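Local coordinates for protein epoxide hydrolase (Aspergillus niger, PDB 3G02) that probably hydrolyses epoxides to vicinal diols, here as a variant made enantioselective by directed evolution, at residues I97-L102 / H144-S149; F122-P127 / G374-L379; F165-N170 / Y315-P320; E224-E229 / R355-T360; V286-P291 / H370-H375. The protein carries 9 engineered substitutions. One frame throughout, in Å; residues are numbered along the deposited sequence.

Contact 1: I97-L102 / H144-S149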
# COMPACT_ATOMS: atom_id res chain seq x y z
N ILE A 97 -17.00 18.04 -15.44
CA ILE A 97 -16.71 18.54 -14.10
C ILE A 97 -18.01 18.78 -13.35
O ILE A 97 -18.80 19.66 -13.70
CB ILE A 97 -15.84 19.83 -14.13
CG1 ILE A 97 -14.50 19.55 -14.84
CG2 ILE A 97 -15.61 20.37 -12.71
CD1 ILE A 97 -13.69 18.37 -14.27
N HIS A 98 -18.22 17.96 -12.33
CA HIS A 98 -19.35 18.07 -11.42
C HIS A 98 -19.05 19.12 -10.35
O HIS A 98 -17.90 19.29 -9.93
CB HIS A 98 -19.61 16.70 -10.79
CG HIS A 98 -20.48 16.74 -9.58
ND1 HIS A 98 -19.97 16.88 -8.30
CD2 HIS A 98 -21.82 16.65 -9.44
CE1 HIS A 98 -20.96 16.89 -7.43
NE2 HIS A 98 -22.10 16.75 -8.10
N PHE A 99 -20.09 19.84 -9.93
CA PHE A 99 -19.95 20.74 -8.78
C PHE A 99 -21.28 20.94 -8.07
O PHE A 99 -22.34 20.90 -8.70
CB PHE A 99 -19.32 22.09 -9.16
CG PHE A 99 -20.08 22.87 -10.21
CD1 PHE A 99 -19.86 22.64 -11.56
CD2 PHE A 99 -20.97 23.88 -9.83
CE1 PHE A 99 -20.55 23.37 -12.53
CE2 PHE A 99 -21.66 24.61 -10.80
CZ PHE A 99 -21.45 24.36 -12.15
N ALA A 100 -21.20 21.11 -6.75
CA ALA A 100 -22.33 21.57 -5.97
C ALA A 100 -22.13 23.06 -5.75
O ALA A 100 -21.00 23.56 -5.80
CB ALA A 100 -22.39 20.84 -4.63
N ALA A 101 -23.22 23.79 -5.52
CA ALA A 101 -23.10 25.23 -5.34
C ALA A 101 -24.26 25.84 -4.59
O ALA A 101 -25.38 25.35 -4.66
CB ALA A 101 -22.96 25.93 -6.70
N LEU A 102 -23.97 26.92 -3.86
CA LEU A 102 -24.99 27.87 -3.45
C LEU A 102 -24.63 29.19 -4.12
O LEU A 102 -23.61 29.79 -3.80
CB LEU A 102 -25.04 28.04 -1.93
CG LEU A 102 -25.52 26.87 -1.07
CD1 LEU A 102 -25.44 27.28 0.39
CD2 LEU A 102 -26.94 26.43 -1.42
N HIS A 144 -20.76 33.51 -3.21
CA HIS A 144 -21.08 32.37 -4.06
C HIS A 144 -20.21 31.23 -3.55
O HIS A 144 -19.00 31.41 -3.38
CB HIS A 144 -20.74 32.65 -5.52
CG HIS A 144 -21.57 33.71 -6.16
ND1 HIS A 144 -22.93 33.58 -6.36
CD2 HIS A 144 -21.23 34.92 -6.67
CE1 HIS A 144 -23.39 34.67 -6.95
NE2 HIS A 144 -22.38 35.49 -7.15
N LEU A 145 -20.82 30.09 -3.28
CA LEU A 145 -20.08 28.94 -2.76
C LEU A 145 -20.10 27.81 -3.78
O LEU A 145 -21.13 27.18 -4.00
CB LEU A 145 -20.65 28.50 -1.41
CG LEU A 145 -20.63 29.59 -0.33
CD1 LEU A 145 -21.71 29.34 0.70
CD2 LEU A 145 -19.26 29.72 0.31
N VAL A 146 -18.95 27.60 -4.41
CA VAL A 146 -18.79 26.57 -5.44
C VAL A 146 -17.93 25.44 -4.88
O VAL A 146 -16.82 25.69 -4.39
CB VAL A 146 -18.14 27.15 -6.71
CG1 VAL A 146 -18.04 26.10 -7.82
CG2 VAL A 146 -18.91 28.38 -7.22
N VAL A 147 -18.45 24.22 -4.95
CA VAL A 147 -17.78 23.04 -4.42
C VAL A 147 -17.58 22.03 -5.56
O VAL A 147 -18.45 21.18 -5.80
CB VAL A 147 -18.58 22.39 -3.26
CG1 VAL A 147 -17.76 21.28 -2.62
CG2 VAL A 147 -18.95 23.44 -2.21
N PRO A 148 -16.44 22.14 -6.27
CA PRO A 148 -16.22 21.24 -7.39
C PRO A 148 -15.77 19.85 -6.97
O PRO A 148 -15.12 19.67 -5.94
CB PRO A 148 -15.11 21.93 -8.18
CG PRO A 148 -14.35 22.69 -7.18
CD PRO A 148 -15.32 23.08 -6.09
N SER A 149 -16.11 18.87 -7.80
CA SER A 149 -15.47 17.57 -7.71
C SER A 149 -14.23 17.66 -8.58
O SER A 149 -14.33 17.91 -9.79
CB SER A 149 -16.40 16.47 -8.21
OG SER A 149 -17.47 16.26 -7.30

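Contact 2: F122-P127 / G374-L379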
# COMPACT_ATOMS: atom_id res chain seq x y z
N PHE A 122 -16.81 16.45 -2.74
CA PHE A 122 -17.66 17.62 -2.60
C PHE A 122 -18.60 17.54 -1.39
O PHE A 122 -18.96 18.57 -0.79
CB PHE A 122 -18.47 17.86 -3.89
CG PHE A 122 -19.59 16.87 -4.11
CD1 PHE A 122 -19.33 15.60 -4.60
CD2 PHE A 122 -20.91 17.23 -3.84
CE1 PHE A 122 -20.36 14.69 -4.80
CE2 PHE A 122 -21.95 16.33 -4.03
CZ PHE A 122 -21.68 15.06 -4.52
N VAL A 123 -18.97 16.31 -1.02
CA VAL A 123 -19.91 16.04 0.06
C VAL A 123 -19.38 16.56 1.40
O VAL A 123 -20.15 16.97 2.27
CB VAL A 123 -20.22 14.53 0.16
CG1 VAL A 123 -21.29 14.25 1.22
CG2 VAL A 123 -20.67 13.99 -1.19
N GLU A 124 -18.06 16.55 1.56
CA GLU A 124 -17.45 17.04 2.79
C GLU A 124 -17.87 18.46 3.15
O GLU A 124 -17.80 18.85 4.32
CB GLU A 124 -15.93 16.97 2.70
CG GLU A 124 -15.40 15.57 2.69
CD GLU A 124 -13.89 15.54 2.65
OE1 GLU A 124 -13.30 16.32 1.88
OE2 GLU A 124 -13.30 14.73 3.38
N PHE A 125 -18.27 19.24 2.15
CA PHE A 125 -18.66 20.62 2.38
C PHE A 125 -20.15 20.82 2.60
O PHE A 125 -20.60 21.94 2.82
CB PHE A 125 -18.14 21.52 1.25
CG PHE A 125 -16.65 21.69 1.26
CD1 PHE A 125 -16.05 22.56 2.17
CD2 PHE A 125 -15.84 20.96 0.40
CE1 PHE A 125 -14.66 22.71 2.20
CE2 PHE A 125 -14.45 21.10 0.42
CZ PHE A 125 -13.87 21.98 1.33
N TYR A 126 -20.92 19.73 2.55
CA TYR A 126 -22.37 19.82 2.74
C TYR A 126 -22.79 20.39 4.10
O TYR A 126 -23.67 21.25 4.14
CB TYR A 126 -23.06 18.48 2.44
CG TYR A 126 -23.53 18.36 0.99
CD1 TYR A 126 -22.76 18.86 -0.07
CD2 TYR A 126 -24.74 17.72 0.69
CE1 TYR A 126 -23.19 18.75 -1.39
CE2 TYR A 126 -25.17 17.60 -0.63
CZ TYR A 126 -24.39 18.11 -1.66
OH TYR A 126 -24.83 17.99 -2.96
N PRO A 127 -22.17 19.94 5.22
CA PRO A 127 -22.49 20.61 6.49
C PRO A 127 -22.32 22.13 6.45
O PRO A 127 -23.17 22.85 6.98
CB PRO A 127 -21.53 19.94 7.48
CG PRO A 127 -21.38 18.56 6.93
CD PRO A 127 -21.26 18.80 5.44
N GLY A 374 -9.83 17.22 13.81
CA GLY A 374 -8.80 16.50 13.08
C GLY A 374 -8.69 16.94 11.64
O GLY A 374 -8.91 18.11 11.30
N HIS A 375 -8.36 15.99 10.77
CA HIS A 375 -8.05 16.28 9.38
C HIS A 375 -9.25 16.70 8.53
O HIS A 375 -9.12 17.56 7.66
CB HIS A 375 -7.38 15.07 8.74
CG HIS A 375 -7.14 15.22 7.28
ND1 HIS A 375 -6.15 16.04 6.78
CD2 HIS A 375 -7.76 14.68 6.21
CE1 HIS A 375 -6.17 15.99 5.46
NE2 HIS A 375 -7.14 15.17 5.09
N PHE A 376 -10.40 16.07 8.76
CA PHE A 376 -11.58 16.33 7.95
C PHE A 376 -12.34 17.54 8.51
O PHE A 376 -13.49 17.42 8.96
CB PHE A 376 -12.47 15.08 7.89
CG PHE A 376 -11.83 13.91 7.19
CD1 PHE A 376 -11.85 13.82 5.80
CD2 PHE A 376 -11.21 12.89 7.90
CE1 PHE A 376 -11.25 12.75 5.14
CE2 PHE A 376 -10.63 11.80 7.25
CZ PHE A 376 -10.65 11.74 5.86
N ALA A 377 -11.70 18.70 8.46
CA ALA A 377 -12.20 19.90 9.12
C ALA A 377 -13.63 20.28 8.74
O ALA A 377 -14.43 20.62 9.60
CB ALA A 377 -11.26 21.07 8.89
N ALA A 378 -13.95 20.22 7.45
CA ALA A 378 -15.30 20.55 6.98
C ALA A 378 -16.36 19.61 7.55
O ALA A 378 -17.49 20.04 7.80
CB ALA A 378 -15.35 20.58 5.46
N LEU A 379 -16.00 18.35 7.75
CA LEU A 379 -16.90 17.36 8.36
C LEU A 379 -16.93 17.44 9.88
O LEU A 379 -17.99 17.28 10.49
CB LEU A 379 -16.50 15.94 7.96
CG LEU A 379 -16.78 15.41 6.56
CD1 LEU A 379 -16.33 13.97 6.48
CD2 LEU A 379 -18.25 15.53 6.21
O HOH W 1 -18.80 21.00 5.67

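Contact 3: F165-N170 / Y315-P320. Engineered in segment 315-320: W318 (natural residue Thr), V319 (natural residue Thr). With FMT (formic acid), chain C.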
# COMPACT_ATOMS: atom_id res chain seq x y z
N PHE A 165 -1.58 13.79 -16.12
CA PHE A 165 -2.40 14.86 -15.55
C PHE A 165 -1.89 15.08 -14.14
O PHE A 165 -1.71 14.13 -13.38
CB PHE A 165 -3.86 14.42 -15.53
CG PHE A 165 -4.86 15.56 -15.57
CD1 PHE A 165 -5.15 16.22 -16.77
CD2 PHE A 165 -5.54 15.94 -14.42
CE1 PHE A 165 -6.09 17.25 -16.81
CE2 PHE A 165 -6.48 16.97 -14.45
CZ PHE A 165 -6.75 17.63 -15.64
N GLY A 166 -1.63 16.34 -13.78
CA GLY A 166 -1.03 16.65 -12.49
C GLY A 166 -1.73 17.76 -11.75
O GLY A 166 -2.86 18.13 -12.08
N LEU A 167 -1.05 18.30 -10.74
CA LEU A 167 -1.62 19.31 -9.87
C LEU A 167 -1.93 20.62 -10.59
O LEU A 167 -2.97 21.23 -10.35
CB LEU A 167 -0.73 19.54 -8.64
CG LEU A 167 -0.63 18.34 -7.68
CD1 LEU A 167 0.64 18.36 -6.86
CD2 LEU A 167 -1.86 18.27 -6.77
N MET A 168 -1.04 21.04 -11.49
CA MET A 168 -1.26 22.26 -12.27
C MET A 168 -2.48 22.13 -13.19
O MET A 168 -3.23 23.08 -13.37
CB MET A 168 -0.02 22.62 -13.09
CG MET A 168 -0.10 23.98 -13.79
SD MET A 168 -0.27 25.35 -12.62
CE MET A 168 1.32 25.34 -11.81
N ASP A 169 -2.66 20.94 -13.75
CA ASP A 169 -3.82 20.65 -14.59
C ASP A 169 -5.12 20.77 -13.79
O ASP A 169 -6.11 21.30 -14.28
CB ASP A 169 -3.71 19.24 -15.18
CG ASP A 169 -2.56 19.11 -16.17
OD1 ASP A 169 -2.46 19.95 -17.10
OD2 ASP A 169 -1.76 18.17 -16.02
N ASN A 170 -5.10 20.26 -12.56
CA ASN A 170 -6.23 20.41 -11.65
C ASN A 170 -6.54 21.87 -11.37
O ASN A 170 -7.71 22.28 -11.41
CB ASN A 170 -5.96 19.66 -10.33
CG ASN A 170 -6.36 18.20 -10.40
OD1 ASN A 170 -7.44 17.83 -9.93
ND2 ASN A 170 -5.50 17.36 -10.97
N TYR A 315 -1.00 11.95 -6.69
CA TYR A 315 -0.04 11.54 -5.67
C TYR A 315 1.41 11.50 -6.15
O TYR A 315 2.32 11.84 -5.40
CB TYR A 315 -0.43 10.21 -5.04
CG TYR A 315 -1.47 10.37 -3.95
CD1 TYR A 315 -2.82 10.52 -4.28
CD2 TYR A 315 -1.10 10.39 -2.61
CE1 TYR A 315 -3.78 10.68 -3.28
CE2 TYR A 315 -2.05 10.54 -1.61
CZ TYR A 315 -3.38 10.69 -1.95
OH TYR A 315 -4.34 10.84 -0.97
N ARG A 316 1.63 11.09 -7.39
CA ARG A 316 3.00 11.03 -7.92
C ARG A 316 3.66 12.41 -8.01
O ARG A 316 4.88 12.50 -8.06
CB ARG A 316 3.06 10.29 -9.25
CG ARG A 316 2.14 10.82 -10.33
CD ARG A 316 2.23 9.90 -11.52
NE ARG A 316 1.26 10.18 -12.57
CZ ARG A 316 0.04 9.64 -12.63
NH1 ARG A 316 -0.39 8.82 -11.68
NH2 ARG A 316 -0.76 9.94 -13.65
N GLU A 317 2.85 13.47 -8.00
CA GLU A 317 3.36 14.84 -7.90
C GLU A 317 3.25 15.41 -6.48
O GLU A 317 4.09 16.21 -6.07
CB GLU A 317 2.62 15.77 -8.87
CG GLU A 317 2.86 15.48 -10.34
CD GLU A 317 2.43 16.62 -11.24
OE1 GLU A 317 1.72 17.53 -10.77
OE2 GLU A 317 2.82 16.60 -12.43
N TRP A 318 2.22 15.00 -5.75
CA TRP A 318 1.94 15.58 -4.43
C TRP A 318 2.86 15.08 -3.32
O TRP A 318 3.23 15.85 -2.43
CB TRP A 318 0.46 15.36 -4.06
CG TRP A 318 -0.02 16.10 -2.84
CD1 TRP A 318 -0.04 17.46 -2.64
CD2 TRP A 318 -0.58 15.52 -1.65
NE1 TRP A 318 -0.57 17.76 -1.41
CE2 TRP A 318 -0.90 16.59 -0.78
CE3 TRP A 318 -0.83 14.21 -1.24
CZ2 TRP A 318 -1.47 16.37 0.48
CZ3 TRP A 318 -1.39 14.00 0.01
CH2 TRP A 318 -1.71 15.08 0.86
N VAL A 319 3.21 13.79 -3.38
CA VAL A 319 4.10 13.18 -2.39
C VAL A 319 5.49 13.86 -2.33
O VAL A 319 5.96 14.19 -1.24
CB VAL A 319 4.17 11.63 -2.57
CG1 VAL A 319 5.30 11.02 -1.74
CG2 VAL A 319 2.84 10.99 -2.20
N PRO A 320 6.14 14.09 -3.50
CA PRO A 320 7.41 14.84 -3.52
C PRO A 320 7.35 16.22 -2.86
O PRO A 320 8.35 16.65 -2.27
CB PRO A 320 7.70 15.00 -5.02
CG PRO A 320 7.02 13.85 -5.66
CD PRO A 320 5.76 13.66 -4.87
C FMT C . -4.19 12.61 1.57
O1 FMT C . -4.09 13.23 2.63
O2 FMT C . -3.58 11.57 1.37
O HOH W 2 1.56 19.92 -11.93

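Contact 4: E224-E229 / R355-T360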
# COMPACT_ATOMS: atom_id res chain seq x y z
N GLU A 224 15.79 27.87 6.09
CA GLU A 224 16.35 29.07 6.71
C GLU A 224 15.65 29.44 8.03
O GLU A 224 15.68 30.60 8.45
CB GLU A 224 16.33 30.25 5.73
CG GLU A 224 17.22 30.05 4.51
CD GLU A 224 17.15 31.21 3.52
OE1 GLU A 224 16.04 31.52 3.04
OE2 GLU A 224 18.21 31.79 3.22
N GLY A 225 15.04 28.45 8.67
CA GLY A 225 14.33 28.66 9.94
C GLY A 225 12.91 29.16 9.76
O GLY A 225 12.46 29.35 8.63
N PRO A 226 12.18 29.39 10.87
CA PRO A 226 12.61 29.16 12.26
C PRO A 226 12.83 27.69 12.62
O PRO A 226 12.16 26.81 12.09
CB PRO A 226 11.45 29.75 13.08
CG PRO A 226 10.28 29.71 12.17
CD PRO A 226 10.82 29.94 10.80
N SER A 227 13.77 27.46 13.53
CA SER A 227 14.17 26.11 13.93
C SER A 227 13.12 25.43 14.81
O SER A 227 12.24 26.09 15.37
CB SER A 227 15.49 26.17 14.68
OG SER A 227 15.34 26.88 15.90
N ILE A 228 13.24 24.11 14.93
CA ILE A 228 12.43 23.31 15.86
C ILE A 228 12.61 23.82 17.29
O ILE A 228 11.65 23.86 18.07
CB ILE A 228 12.83 21.80 15.81
CG1 ILE A 228 12.74 21.25 14.38
CG2 ILE A 228 12.00 20.97 16.80
CD1 ILE A 228 11.36 20.85 13.94
N GLU A 229 13.84 24.21 17.63
CA GLU A 229 14.18 24.72 18.96
C GLU A 229 13.41 25.99 19.33
O GLU A 229 13.16 26.25 20.50
CB GLU A 229 15.68 25.00 19.07
CG GLU A 229 16.54 23.76 19.18
CD GLU A 229 16.79 23.07 17.85
OE1 GLU A 229 16.65 23.73 16.80
OE2 GLU A 229 17.13 21.87 17.86
N ARG A 355 2.41 28.03 13.00
CA ARG A 355 2.23 29.32 12.35
C ARG A 355 3.52 29.90 11.75
O ARG A 355 3.52 30.35 10.61
CB ARG A 355 1.60 30.33 13.33
CG ARG A 355 1.37 31.70 12.73
CD ARG A 355 0.69 32.65 13.70
NE ARG A 355 0.45 33.95 13.07
CZ ARG A 355 -0.44 34.85 13.49
NH1 ARG A 355 -1.20 34.60 14.55
NH2 ARG A 355 -0.57 36.00 12.85
N SER A 356 4.61 29.86 12.53
CA SER A 356 5.88 30.45 12.09
C SER A 356 6.49 29.75 10.88
O SER A 356 7.31 30.33 10.16
CB SER A 356 6.88 30.48 13.25
OG SER A 356 7.21 29.17 13.68
N TRP A 357 6.10 28.50 10.65
CA TRP A 357 6.53 27.76 9.46
C TRP A 357 5.62 28.11 8.28
O TRP A 357 6.11 28.40 7.19
CB TRP A 357 6.50 26.26 9.72
CG TRP A 357 7.66 25.73 10.51
CD1 TRP A 357 8.52 26.45 11.31
CD2 TRP A 357 8.08 24.37 10.60
NE1 TRP A 357 9.45 25.61 11.88
CE2 TRP A 357 9.20 24.33 11.46
CE3 TRP A 357 7.62 23.17 10.02
CZ2 TRP A 357 9.87 23.13 11.76
CZ3 TRP A 357 8.29 21.99 10.32
CH2 TRP A 357 9.40 21.98 11.19
N ILE A 358 4.31 28.08 8.52
CA ILE A 358 3.33 28.43 7.49
C ILE A 358 3.55 29.86 6.97
O ILE A 358 3.40 30.13 5.77
CB ILE A 358 1.89 28.24 8.02
CG1 ILE A 358 1.66 26.77 8.38
CG2 ILE A 358 0.85 28.72 7.01
CD1 ILE A 358 0.52 26.52 9.34
N ALA A 359 3.93 30.76 7.87
CA ALA A 359 4.20 32.16 7.54
C ALA A 359 5.32 32.35 6.51
O ALA A 359 5.35 33.36 5.80
CB ALA A 359 4.50 32.95 8.80
N THR A 360 6.23 31.38 6.42
CA THR A 360 7.34 31.45 5.46
C THR A 360 6.90 31.12 4.04
O THR A 360 7.66 31.30 3.09
CB THR A 360 8.51 30.49 5.83
OG1 THR A 360 8.11 29.13 5.61
CG2 THR A 360 8.95 30.68 7.28

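Contact 5: V286-P291 / H370-H375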
# COMPACT_ATOMS: atom_id res chain seq x y z
N VAL A 286 -9.38 11.54 12.19
CA VAL A 286 -10.32 12.43 12.87
C VAL A 286 -9.96 12.62 14.34
O VAL A 286 -9.18 11.85 14.91
CB VAL A 286 -11.78 11.92 12.75
CG1 VAL A 286 -12.23 11.89 11.29
CG2 VAL A 286 -11.94 10.54 13.40
N ASP A 287 -10.54 13.66 14.94
CA ASP A 287 -10.47 13.84 16.39
C ASP A 287 -11.54 12.95 17.03
O ASP A 287 -11.22 11.87 17.52
CB ASP A 287 -10.67 15.32 16.74
CG ASP A 287 -10.56 15.60 18.23
OD1 ASP A 287 -10.30 14.65 19.02
OD2 ASP A 287 -10.72 16.77 18.60
N LYS A 288 -12.80 13.39 16.99
CA LYS A 288 -13.91 12.58 17.48
C LYS A 288 -14.34 11.60 16.38
O LYS A 288 -14.41 11.99 15.21
CB LYS A 288 -15.09 13.46 17.91
CG LYS A 288 -14.74 14.50 18.98
CD LYS A 288 -14.64 13.89 20.38
CE LYS A 288 -14.17 14.92 21.41
NZ LYS A 288 -15.11 16.07 21.55
N PRO A 289 -14.62 10.34 16.75
CA PRO A 289 -15.01 9.35 15.74
C PRO A 289 -16.24 9.78 14.94
O PRO A 289 -17.18 10.36 15.49
CB PRO A 289 -15.31 8.10 16.56
CG PRO A 289 -14.53 8.28 17.82
CD PRO A 289 -14.59 9.75 18.10
N LEU A 290 -16.21 9.49 13.64
CA LEU A 290 -17.36 9.72 12.79
C LEU A 290 -18.38 8.60 12.97
O LEU A 290 -18.02 7.48 13.35
CB LEU A 290 -16.92 9.78 11.32
CG LEU A 290 -16.05 10.96 10.90
CD1 LEU A 290 -15.42 10.65 9.55
CD2 LEU A 290 -16.84 12.27 10.84
N PRO A 291 -19.66 8.89 12.70
CA PRO A 291 -20.63 7.80 12.68
C PRO A 291 -20.23 6.76 11.63
O PRO A 291 -19.75 7.12 10.55
CB PRO A 291 -21.93 8.49 12.27
CG PRO A 291 -21.74 9.92 12.63
CD PRO A 291 -20.29 10.19 12.39
N HIS A 370 -7.38 26.21 16.70
CA HIS A 370 -8.53 25.60 17.34
C HIS A 370 -8.09 24.53 18.32
O HIS A 370 -7.05 23.89 18.12
CB HIS A 370 -9.49 25.05 16.29
CG HIS A 370 -10.04 26.11 15.39
ND1 HIS A 370 -11.09 26.93 15.76
CD2 HIS A 370 -9.66 26.52 14.16
CE1 HIS A 370 -11.34 27.78 14.78
NE2 HIS A 370 -10.49 27.56 13.80
N ALA A 371 -8.88 24.36 19.37
CA ALA A 371 -8.55 23.44 20.46
C ALA A 371 -8.83 21.99 20.11
O ALA A 371 -8.23 21.08 20.68
CB ALA A 371 -9.30 23.84 21.72
N GLU A 372 -9.75 21.77 19.18
CA GLU A 372 -10.13 20.42 18.76
C GLU A 372 -10.40 20.31 17.26
O GLU A 372 -10.49 21.32 16.55
CB GLU A 372 -11.30 19.88 19.59
CG GLU A 372 -12.47 20.82 19.82
CD GLU A 372 -13.33 20.41 21.02
OE1 GLU A 372 -13.23 19.25 21.48
OE2 GLU A 372 -14.11 21.26 21.51
N GLY A 373 -10.53 19.07 16.79
CA GLY A 373 -10.74 18.81 15.37
C GLY A 373 -9.54 18.15 14.72
O GLY A 373 -8.39 18.47 15.02
N GLY A 374 -9.83 17.22 13.81
CA GLY A 374 -8.80 16.50 13.08
C GLY A 374 -8.69 16.94 11.64
O GLY A 374 -8.91 18.11 11.30
N HIS A 375 -8.36 15.99 10.77
CA HIS A 375 -8.05 16.28 9.38
C HIS A 375 -9.25 16.70 8.53
O HIS A 375 -9.12 17.56 7.66
CB HIS A 375 -7.38 15.07 8.74
CG HIS A 375 -7.14 15.22 7.28
ND1 HIS A 375 -6.15 16.04 6.78
CD2 HIS A 375 -7.76 14.68 6.21
CE1 HIS A 375 -6.17 15.99 5.46
NE2 HIS A 375 -7.14 15.17 5.09

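Contact 1: I97-L102 / H144-S149
Strands 95-102 and 143-148 run antiparallel (153°) in the central sheet of this alpha/beta hydrolase fold. A100/V147 and L102/L145 are hydrogen-bonded pairs, while F99/P148 and A101/V146 are non-hydrogen-bonded. On the sheet face of F99, A101, V146 and P148, the close F99/P148 pairing (CA to CA 4.0 Å) leaves F99 CB 4.3 Å from P148 CB. F99 CG takes the crowded position between its backbone N and carbonyl carbon (chi1 59°), and the ring crosses V146 obliquely, with CD2 4.2 Å from CG1; helix 167-180 packs on this face. On the other face CD1 of L102 lies 4.3 Å from CD1 of L145, against helix 126-135. At the strand end H98 CG is anti to the backbone N (chi1 164°), so the ring turns its edge to S149, which also closes the ladder with S149 N to H98 O, 2.8 Å. NE2 of that ring is held by Q87, and ND1 lies 2.8 Å from S149 OG, near the ring plane and hydrogen-bonded to it.

Contact 2: F122-P127 / G374-L379
Here the loop carrying the predicted catalytic histidine of the alpha/beta hydrolase fold meets the start of helix 126-135. The first shell is mostly apolar. A378 points its CB into the turn of 122-125, 3.2 Å from E124 O and 3.9 Å from F125 CD1, so the methyl touches both a carbonyl oxygen and the F125 ring. L379 crosses E124 at about a right angle, its CG 4.1 Å from E124 CG, and its CD2 reaches on to E124 CA. In the conformer described, the E124 chain is extended beyond CG and brings OE2 to the edge of the F376 ring, near its plane and 3.0 Å from CD1; from there the oxygen meets ring hydrogens and not the pi face. Carboxylate and ring planes are 70° apart. Over one face of that ring lies H375 CD2, and Y282 stacks on F376 too. Further out, F376 is the centre of an inverse gamma turn and the N-cap of helix 377-380; E380 OE2 accepts from its backbone N. H375, just before F376, is bonded through ND1 to D349 OD1, consistent with the histidine-acid pair of a catalytic triad, and its side chain touches D193, the predicted nucleophile. Between the two backbones a water donates to both carbonyls, 2.7 Å to E124 O and 2.7 Å to A378 O.

Contact 3: F165-N170 / Y315-P320
Hydrogen bonds carry the polar half. E317, with CG anti to its carbonyl carbon and the chain extended beyond, lays its carboxylate at the start of helix 167-180. L167 N donates to E317 OE1 at 2.9 Å and 165°, approaching from above the carboxylate plane. A water grips the same oxygen from 2.7 Å and accepts from M168 N, so OE1 serves two amides of the first turn, one directly and one through water, where the helix end would probably stabilise its charge. G166 is the N-cap: its N donates to the anti lone pair of D169 OD2 at 2.9 Å, and having no side chain it lets OE1 come within 3.4 Å of its CA. Helix 167-180 belongs to the alpha/beta hydrolase core, whereas 315-318 carries Y315, a predicted proton donor, over the active site. Among ionic contacts, R316 pairs through NH2 with D164 and through NH1 with E47 of the second subunit. The apolar contact is made by L167, whose CD1 packs on CB of E317 at 3.8 Å and on CB of the engineered W318 at 4.1 Å. Formic acid, probably from the crystallisation liquor, makes the last group. Y315 OH donates to its O2 at 2.6 Å, and Y252 OH bonds the same molecule, consistent with a tyrosine pair gripping an epoxide oxygen; W318 CZ3 closes in to 3.5 Å from its carbon.

Contact 4: E224-E229 / R355-T360
A cis-proline turn in the loop between strand 209-214 and helix 233-248 lies against the short helix 355-358 at the edge of the alpha/beta hydrolase core. W357 carries the contact, its CG anti to the carbonyl carbon (chi1 -79°). Its indole NE1 donates to P226 O at 3.0 Å, a bent bond (131°) with the donor above the carbonyl plane and the oxygen tilted off the ring plane. The P226 ring meets the same indole with CG 3.8 Å from W357 CD1, while also touching S356 OG at 3.5 Å. Two residues on, I228 crosses obliquely, putting CD1 at the edge of the indole's six-membered ring, 3.5 Å from CZ2. P226 and T360 meet tip to tip, CD to CG2 4.1 Å; T360 OG1 turns back to W357 O at 2.7 Å, which T360 N also reaches. Beyond the loop, I239 of helix 233-248 touches both I228 and W357, while I358 packs on strand 340-345 and A359 on strand 362-369.

Contact 5: V286-P291 / H370-H375
D287 holds CG anti to its backbone N (chi1 -178°), which sends the carboxylate straight across to the 370-375 loop, while E372 has CG in the crowded position between backbone N and carbonyl carbon (chi1 45°) and extends from there. That loop follows strand 362-369 in the alpha/beta hydrolase fold and ends at H375, the predicted catalytic histidine; the 286-291 segment lies in the loop joining helix 271-284 to helix 292-304. G373 N donates to D287 OD2 at 2.9 Å in a nearly straight bond (170°) using the anti lone pair, and the other oxygen, OD1, is salt-bridged to K348, so the carboxylate is held from both ends. G374 has no side chain, and the backbones close up there: its CA comes to 4.3 Å from V286 CA, and D287 CB to 3.6 Å from G374 N. E380 OE1 stitches the same place, accepting from both D287 N and G374 N. At the outer side the two acids cross obliquely, D287 OD2 standing 4.6 Å from E372 OE1, a like-charge approach that the lysine may ease. The K288 chain bends at chi2 and chi4 to bring its amine round. The result is a long salt bridge, NZ to E372 OE1 at 3.7 Å.

Overall arrangement
Contacts 2 and 5 end on the same loop, sharing G374 and H375, and their centres are about 11 Å apart; F376 CD2 packs on V286 CG1 at 3.7 Å. Contact 2 also touches contact 1, where V147 CG1 meets F125 CD2 at 3.6 Å, so contact 2 joins the sheet to the histidine loop by way of F125 and A378. Contact 3 reaches the active site from another direction: its W318 side chain is about 4 Å from that of D193, the predicted nucleophile, and about 6 Å from that of H375, and its bound formic acid, hydrogen-bonded to Y315, is consistent with a pocket there. Contact 4 lies apart from the annotated sites, its centre about 25 Å from those of contacts 3 and 5.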